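PDB 2I33: acid phosphatase, which hydrolyses phosphate monoesters as a magnesium-containing class C acid phosphatase of the HAD superfamily, with an optimum presumably at acid pH. Local coordinates for residues A[34-39]-A[213-218]; A[178-183]-A[217-222]. All coordinates share one frame; numbering follows the deposited sequence.

Interaction 1 of 2, residues A[34-39]-A[213-218]; sequences KALYYQ and IFPNPM
Tyr37 and Phe214 bring the backbones together, their CA atoms 6.2 Å apart, where a turn of helix 31-54 faces the loop leaving strand 211-213, outermost in this chain's parallel HAD sheet. Their rings run nearly parallel (11°) but are slid apart, with centroids 4.7 Å apart and little overlap. Phe214 CD1 sits over one face of the tyrosine ring, 3.3 Å from Tyr37 CD2, and Phe214 CB lies on that same side, nearest CE2 and CZ. Tyr37 CG stands anti to its own carbonyl carbon (chi1 -84°), and the far end of the side chain comes nearer the loop than its base does. Its hydroxyl is hydrogen-bonded to Glu68 O and Tyr27 OH, bonds that hold the hydroxyl end of this buried side chain. Beside this ring pair, the Pro215 ring approaches both helical residues, its CG 3.8 Å from Leu36 CB and its CD 3.8 Å from Tyr37 CE1. Without any direct hydrogen bond across the contact, the polar link is one water that donates to Leu36 O and Ile213 O, each 2.8 Å away. Finally, Tyr37 O meets the Phe214 ring at its edge, in plane, 3.5 Å from CE1.

Interaction 2 of 2, residues A[178-183]-A[217-222]; sequences FGDNLS and PMYGDW. With MG (magnesium ion), chain C.
Asn181 and Asp221 join the loop after strand 172-179, part of the active-site end of the HAD sheet, to the first turn of helix 221-226, whose N-cap position is Gly220. Asp221 can be traced outward. Its CB lies 3.3 Å from Asn181 OD1; CG stands anti to the carbonyl carbon (chi1 -77°), 3.4 Å from Asn181 OD1, and the carboxylate plane is turned 84° from the amide plane. OD1 accepts a weak but nearly straight bond from Asn181 ND2 (3.2 Å, 175°). OD2 lies 2.8 Å from Ser183 OG, a hydroxyl with another acceptor within reach of its proton. The amide is itself steadied by an Asx turn, Ser183 N donating to Asn181 OD1 over 3.0 Å from above the carbonyl plane. Deeper in, Asp180 OD1 binds the magnesium ion at 2.1 Å, with Asp65 OD2, Asp67 O and three waters completing six ligands. One of these waters, modelled unusually close to the metal and so of less certain position, appears to tie the metal site to segment 217-222, donating to Asp180 OD2 (2.6 Å) and to Tyr219 OH (2.8 Å), a hydroxyl also hydrogen-bonded to Glu68 OE1.

The two contacts share Pro217 and Met218, and the connection from strand 211-213 to helix 221-226 takes part in both. Interaction 1 is a buried contact in which aromatic and proline carbons dominate; interaction 2 lies mostly among partly exposed residues and relies on carboxylate, amide, hydroxyl, water and metal. Their partners differ accordingly: an N-terminal helix in the first, the loop beyond strand 172-179 in the second. Two probable hydrogen bonds couple them: Phe214 N to Gly179 O, continuing the sheet pairing, and Asn216 ND2 to Asp180 OD2 (2.8 Å). Asn216 is thus placed as a second-shell residue that probably helps orient the metal-binding carboxylate. Both contacts also touch the second subunit.

Interaction 1 of 2, residues A[34-39]-A[213-218]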
loop_
_atom_site.group_PDB
_atom_site.type_symbol
_atom_site.label_atom_id
_atom_site.label_comp_id
_atom_site.label_asym_id
_atom_site.label_seq_id
_atom_site.Cartn_x
_atom_site.Cartn_y
_atom_site.Cartn_z
ATOM N N LYS A 34 5.712 3.572 -5.160
ATOM C CA LYS A 34 5.686 4.987 -5.580
ATOM C C LYS A 34 4.301 5.375 -6.070
ATOM O O LYS A 34 3.807 6.446 -5.737
ATOM C CB LYS A 34 6.741 5.267 -6.626
ATOM C CG LYS A 34 8.149 4.953 -6.134
ATOM C CD LYS A 34 9.156 5.134 -7.247
ATOM C CE LYS A 34 10.620 5.080 -6.789
ATOM N NZ LYS A 34 10.936 4.166 -5.677
ATOM N N ALA A 35 3.673 4.498 -6.841
ATOM C CA ALA A 35 2.353 4.756 -7.390
ATOM C C ALA A 35 1.313 4.925 -6.288
ATOM O O ALA A 35 0.382 5.742 -6.391
ATOM C CB ALA A 35 1.947 3.654 -8.300
ATOM N N LEU A 36 1.452 4.133 -5.216
ATOM C CA LEU A 36 0.550 4.251 -4.096
ATOM C C LEU A 36 0.730 5.594 -3.394
ATOM O O LEU A 36 -0.231 6.171 -2.913
ATOM C CB LEU A 36 0.770 3.134 -3.101
ATOM C CG LEU A 36 0.131 1.840 -3.590
ATOM C CD1 LEU A 36 0.882 0.604 -3.094
ATOM C CD2 LEU A 36 -1.288 1.750 -3.204
ATOM N N TYR A 37 1.952 6.091 -3.317
ATOM C CA TYR A 37 2.198 7.422 -2.770
ATOM C C TYR A 37 1.594 8.488 -3.682
ATOM O O TYR A 37 0.905 9.375 -3.216
ATOM C CB TYR A 37 3.679 7.651 -2.488
ATOM C CG TYR A 37 4.034 7.083 -1.132
ATOM C CD1 TYR A 37 4.352 5.743 -1.000
ATOM C CD2 TYR A 37 3.963 7.844 0.018
ATOM C CE1 TYR A 37 4.629 5.182 0.243
ATOM C CE2 TYR A 37 4.227 7.270 1.270
ATOM C CZ TYR A 37 4.559 5.955 1.375
ATOM O OH TYR A 37 4.850 5.401 2.591
ATOM N N TYR A 38 1.794 8.382 -4.978
ATOM C CA TYR A 38 1.128 9.358 -5.862
ATOM C C TYR A 38 -0.389 9.252 -5.740
ATOM O O TYR A 38 -1.105 10.265 -5.763
ATOM C CB TYR A 38 1.540 9.149 -7.302
ATOM C CG TYR A 38 2.931 9.592 -7.576
ATOM C CD1 TYR A 38 3.327 10.919 -7.342
ATOM C CD2 TYR A 38 3.852 8.735 -8.160
ATOM C CE1 TYR A 38 4.630 11.344 -7.641
ATOM C CE2 TYR A 38 5.137 9.162 -8.471
ATOM C CZ TYR A 38 5.527 10.461 -8.192
ATOM O OH TYR A 38 6.809 10.889 -8.502
ATOM N N GLN A 39 -0.919 8.044 -5.663
ATOM C CA GLN A 39 -2.358 7.879 -5.588
ATOM C C GLN A 39 -2.892 8.553 -4.337
ATOM O O GLN A 39 -3.899 9.255 -4.360
ATOM C CB GLN A 39 -2.721 6.401 -5.501
ATOM C CG GLN A 39 -4.195 6.129 -5.298
ATOM C CD GLN A 39 -4.559 4.712 -5.704
ATOM O OE1 GLN A 39 -4.704 4.424 -6.897
ATOM N NE2 GLN A 39 -4.597 3.785 -4.712
ATOM N N ILE A 213 -4.274 7.131 3.423
ATOM C CA ILE A 213 -3.333 6.129 3.922
ATOM C C ILE A 213 -2.296 5.765 2.885
ATOM O O ILE A 213 -2.598 5.748 1.692
ATOM C CB ILE A 213 -4.079 4.880 4.444
ATOM C CG1 ILE A 213 -3.100 3.891 5.091
ATOM C CG2 ILE A 213 -4.974 4.281 3.375
ATOM C CD1 ILE A 213 -3.691 3.094 6.136
ATOM N N PHE A 214 -1.074 5.514 3.382
ATOM C CA PHE A 214 0.087 5.105 2.609
ATOM C C PHE A 214 0.595 3.741 3.074
ATOM O O PHE A 214 0.461 3.368 4.228
ATOM C CB PHE A 214 1.176 6.145 2.723
ATOM C CG PHE A 214 0.757 7.463 2.150
ATOM C CD1 PHE A 214 0.765 7.653 0.800
ATOM C CD2 PHE A 214 0.322 8.482 2.948
ATOM C CE1 PHE A 214 0.333 8.841 0.218
ATOM C CE2 PHE A 214 -0.088 9.679 2.386
ATOM C CZ PHE A 214 -0.091 9.844 1.015
ATOM N N PRO A 215 1.200 3.001 2.145
ATOM C CA PRO A 215 1.630 1.626 2.491
ATOM C C PRO A 215 2.975 1.525 3.171
ATOM O O PRO A 215 3.995 1.937 2.628
ATOM C CB PRO A 215 1.698 0.961 1.116
ATOM C CG PRO A 215 2.178 2.109 0.226
ATOM C CD PRO A 215 1.366 3.288 0.706
ATOM N N ASN A 216 2.999 0.894 4.333
ATOM C CA ASN A 216 4.233 0.647 5.062
ATOM C C ASN A 216 4.233 -0.755 5.670
ATOM O O ASN A 216 3.844 -0.973 6.816
ATOM C CB ASN A 216 4.429 1.678 6.165
ATOM C CG ASN A 216 5.699 1.425 6.952
ATOM O OD1 ASN A 216 6.457 0.482 6.606
ATOM N ND2 ASN A 216 5.944 2.232 7.976
ATOM N N PRO A 217 4.690 -1.721 4.884
ATOM C CA PRO A 217 4.804 -3.090 5.379
ATOM C C PRO A 217 6.070 -3.371 6.156
ATOM O O PRO A 217 6.317 -4.539 6.479
ATOM C CB PRO A 217 4.812 -3.912 4.086
ATOM C CG PRO A 217 5.497 -3.013 3.145
ATOM C CD PRO A 217 5.080 -1.620 3.463
ATOM N N MET A 218 6.890 -2.346 6.391
ATOM C CA MET A 218 8.186 -2.550 7.038
ATOM C C MET A 218 8.065 -2.628 8.553
ATOM O O MET A 218 8.803 -3.358 9.229
ATOM C CB MET A 218 9.126 -1.402 6.695
ATOM C CG MET A 218 9.435 -1.267 5.187
ATOM S SD MET A 218 10.612 0.031 4.915
ATOM C CE MET A 218 9.551 1.464 5.213
HETATM O O HOH W 1 -1.591 4.908 -0.782
#

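Interaction 2 of 2, residues A[178-183]-A[217-222]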
loop_
_atom_site.group_PDB
_atom_site.type_symbol
_atom_site.label_atom_id
_atom_site.label_comp_id
_atom_site.label_asym_id
_atom_site.label_seq_id
_atom_site.Cartn_x
_atom_site.Cartn_y
_atom_site.Cartn_z
ATOM N N PHE A 178 -3.031 12.488 6.750
ATOM C CA PHE A 178 -2.183 11.638 5.907
ATOM C C PHE A 178 -1.312 10.771 6.792
ATOM O O PHE A 178 -0.653 11.285 7.695
ATOM C CB PHE A 178 -1.268 12.482 4.997
ATOM C CG PHE A 178 -2.034 13.287 3.969
ATOM C CD1 PHE A 178 -2.112 12.858 2.672
ATOM C CD2 PHE A 178 -2.698 14.437 4.336
ATOM C CE1 PHE A 178 -2.818 13.580 1.747
ATOM C CE2 PHE A 178 -3.414 15.168 3.425
ATOM C CZ PHE A 178 -3.474 14.731 2.122
ATOM N N GLY A 179 -1.244 9.474 6.508
ATOM C CA GLY A 179 -0.331 8.654 7.291
ATOM C C GLY A 179 -0.172 7.244 6.762
ATOM O O GLY A 179 -0.882 6.837 5.869
ATOM N N ASP A 180 0.760 6.517 7.358
ATOM C CA ASP A 180 1.028 5.129 6.990
ATOM C C ASP A 180 0.656 4.164 8.095
ATOM O O ASP A 180 0.804 2.949 7.954
ATOM C CB ASP A 180 2.506 4.919 6.693
ATOM C CG ASP A 180 3.376 5.164 7.921
ATOM O OD1 ASP A 180 3.448 6.342 8.347
ATOM O OD2 ASP A 180 3.968 4.174 8.424
ATOM N N ASN A 181 0.201 4.707 9.200
ATOM C CA ASN A 181 -0.094 3.941 10.370
ATOM C C ASN A 181 -1.470 4.406 10.826
ATOM O O ASN A 181 -1.754 5.598 10.827
ATOM C CB ASN A 181 0.956 4.282 11.416
ATOM C CG ASN A 181 0.819 3.474 12.691
ATOM O OD1 ASN A 181 -0.293 3.070 13.111
ATOM N ND2 ASN A 181 1.957 3.266 13.347
ATOM N N LEU A 182 -2.341 3.470 11.157
ATOM C CA LEU A 182 -3.721 3.825 11.524
ATOM C C LEU A 182 -3.747 4.838 12.643
ATOM O O LEU A 182 -4.640 5.665 12.687
ATOM C CB LEU A 182 -4.531 2.600 11.929
ATOM C CG LEU A 182 -4.835 1.626 10.804
ATOM C CD1 LEU A 182 -5.543 0.409 11.358
ATOM C CD2 LEU A 182 -5.580 2.298 9.697
ATOM N N SER A 183 -2.756 4.792 13.529
ATOM C CA SER A 183 -2.712 5.745 14.651
ATOM C C SER A 183 -2.355 7.183 14.199
ATOM O O SER A 183 -2.358 8.117 15.008
ATOM C CB SER A 183 -1.821 5.260 15.801
ATOM O OG SER A 183 -0.582 4.838 15.331
ATOM N N PRO A 217 4.690 -1.721 4.884
ATOM C CA PRO A 217 4.804 -3.090 5.379
ATOM C C PRO A 217 6.070 -3.371 6.156
ATOM O O PRO A 217 6.317 -4.539 6.479
ATOM C CB PRO A 217 4.812 -3.912 4.086
ATOM C CG PRO A 217 5.497 -3.013 3.145
ATOM C CD PRO A 217 5.080 -1.620 3.463
ATOM N N MET A 218 6.890 -2.346 6.391
ATOM C CA MET A 218 8.186 -2.550 7.038
ATOM C C MET A 218 8.065 -2.628 8.553
ATOM O O MET A 218 8.803 -3.358 9.229
ATOM C CB MET A 218 9.126 -1.402 6.695
ATOM C CG MET A 218 9.435 -1.267 5.187
ATOM S SD MET A 218 10.612 0.031 4.915
ATOM C CE MET A 218 9.551 1.464 5.213
ATOM N N TYR A 219 7.170 -1.817 9.071
ATOM C CA TYR A 219 7.049 -1.614 10.497
ATOM C C TYR A 219 5.789 -0.801 10.796
ATOM O O TYR A 219 5.166 -0.230 9.900
ATOM C CB TYR A 219 8.285 -0.896 11.044
ATOM C CG TYR A 219 8.291 0.564 10.690
ATOM C CD1 TYR A 219 9.001 1.045 9.623
ATOM C CD2 TYR A 219 7.540 1.474 11.427
ATOM C CE1 TYR A 219 9.019 2.374 9.308
ATOM C CE2 TYR A 219 7.512 2.825 11.086
ATOM C CZ TYR A 219 8.243 3.275 10.022
ATOM O OH TYR A 219 8.199 4.615 9.717
ATOM N N GLY A 220 5.461 -0.733 12.075
ATOM C CA GLY A 220 4.361 0.082 12.519
ATOM C C GLY A 220 3.540 -0.582 13.580
ATOM O O GLY A 220 3.927 -1.621 14.163
ATOM N N ASP A 221 2.399 0.042 13.839
ATOM C CA ASP A 221 1.460 -0.487 14.821
ATOM C C ASP A 221 0.851 -1.829 14.436
ATOM O O ASP A 221 0.455 -2.594 15.299
ATOM C CB ASP A 221 0.336 0.504 15.106
ATOM C CG ASP A 221 0.771 1.631 16.014
ATOM O OD1 ASP A 221 1.991 1.828 16.220
ATOM O OD2 ASP A 221 -0.129 2.341 16.505
ATOM N N TRP A 222 0.824 -2.151 13.148
ATOM C CA TRP A 222 0.335 -3.457 12.738
ATOM C C TRP A 222 1.208 -4.549 13.366
ATOM O O TRP A 222 0.709 -5.597 13.755
ATOM C CB TRP A 222 0.323 -3.578 11.216
ATOM C CG TRP A 222 1.645 -3.552 10.596
ATOM C CD1 TRP A 222 2.313 -2.463 10.117
ATOM C CD2 TRP A 222 2.468 -4.677 10.320
ATOM N NE1 TRP A 222 3.511 -2.848 9.570
ATOM C CE2 TRP A 222 3.629 -4.209 9.682
ATOM C CE3 TRP A 222 2.326 -6.043 10.544
ATOM C CZ2 TRP A 222 4.636 -5.070 9.259
ATOM C CZ3 TRP A 222 3.338 -6.894 10.131
ATOM C CH2 TRP A 222 4.477 -6.404 9.524
HETATM MG MG MG C . 4.767 7.011 9.910
HETATM O O HOH W 2 3.025 1.664 9.605
HETATM O O HOH W 3 5.500 5.346 10.178
HETATM O O HOH W 4 3.162 6.749 11.271
HETATM O O HOH W 5 5.926 7.772 11.615
#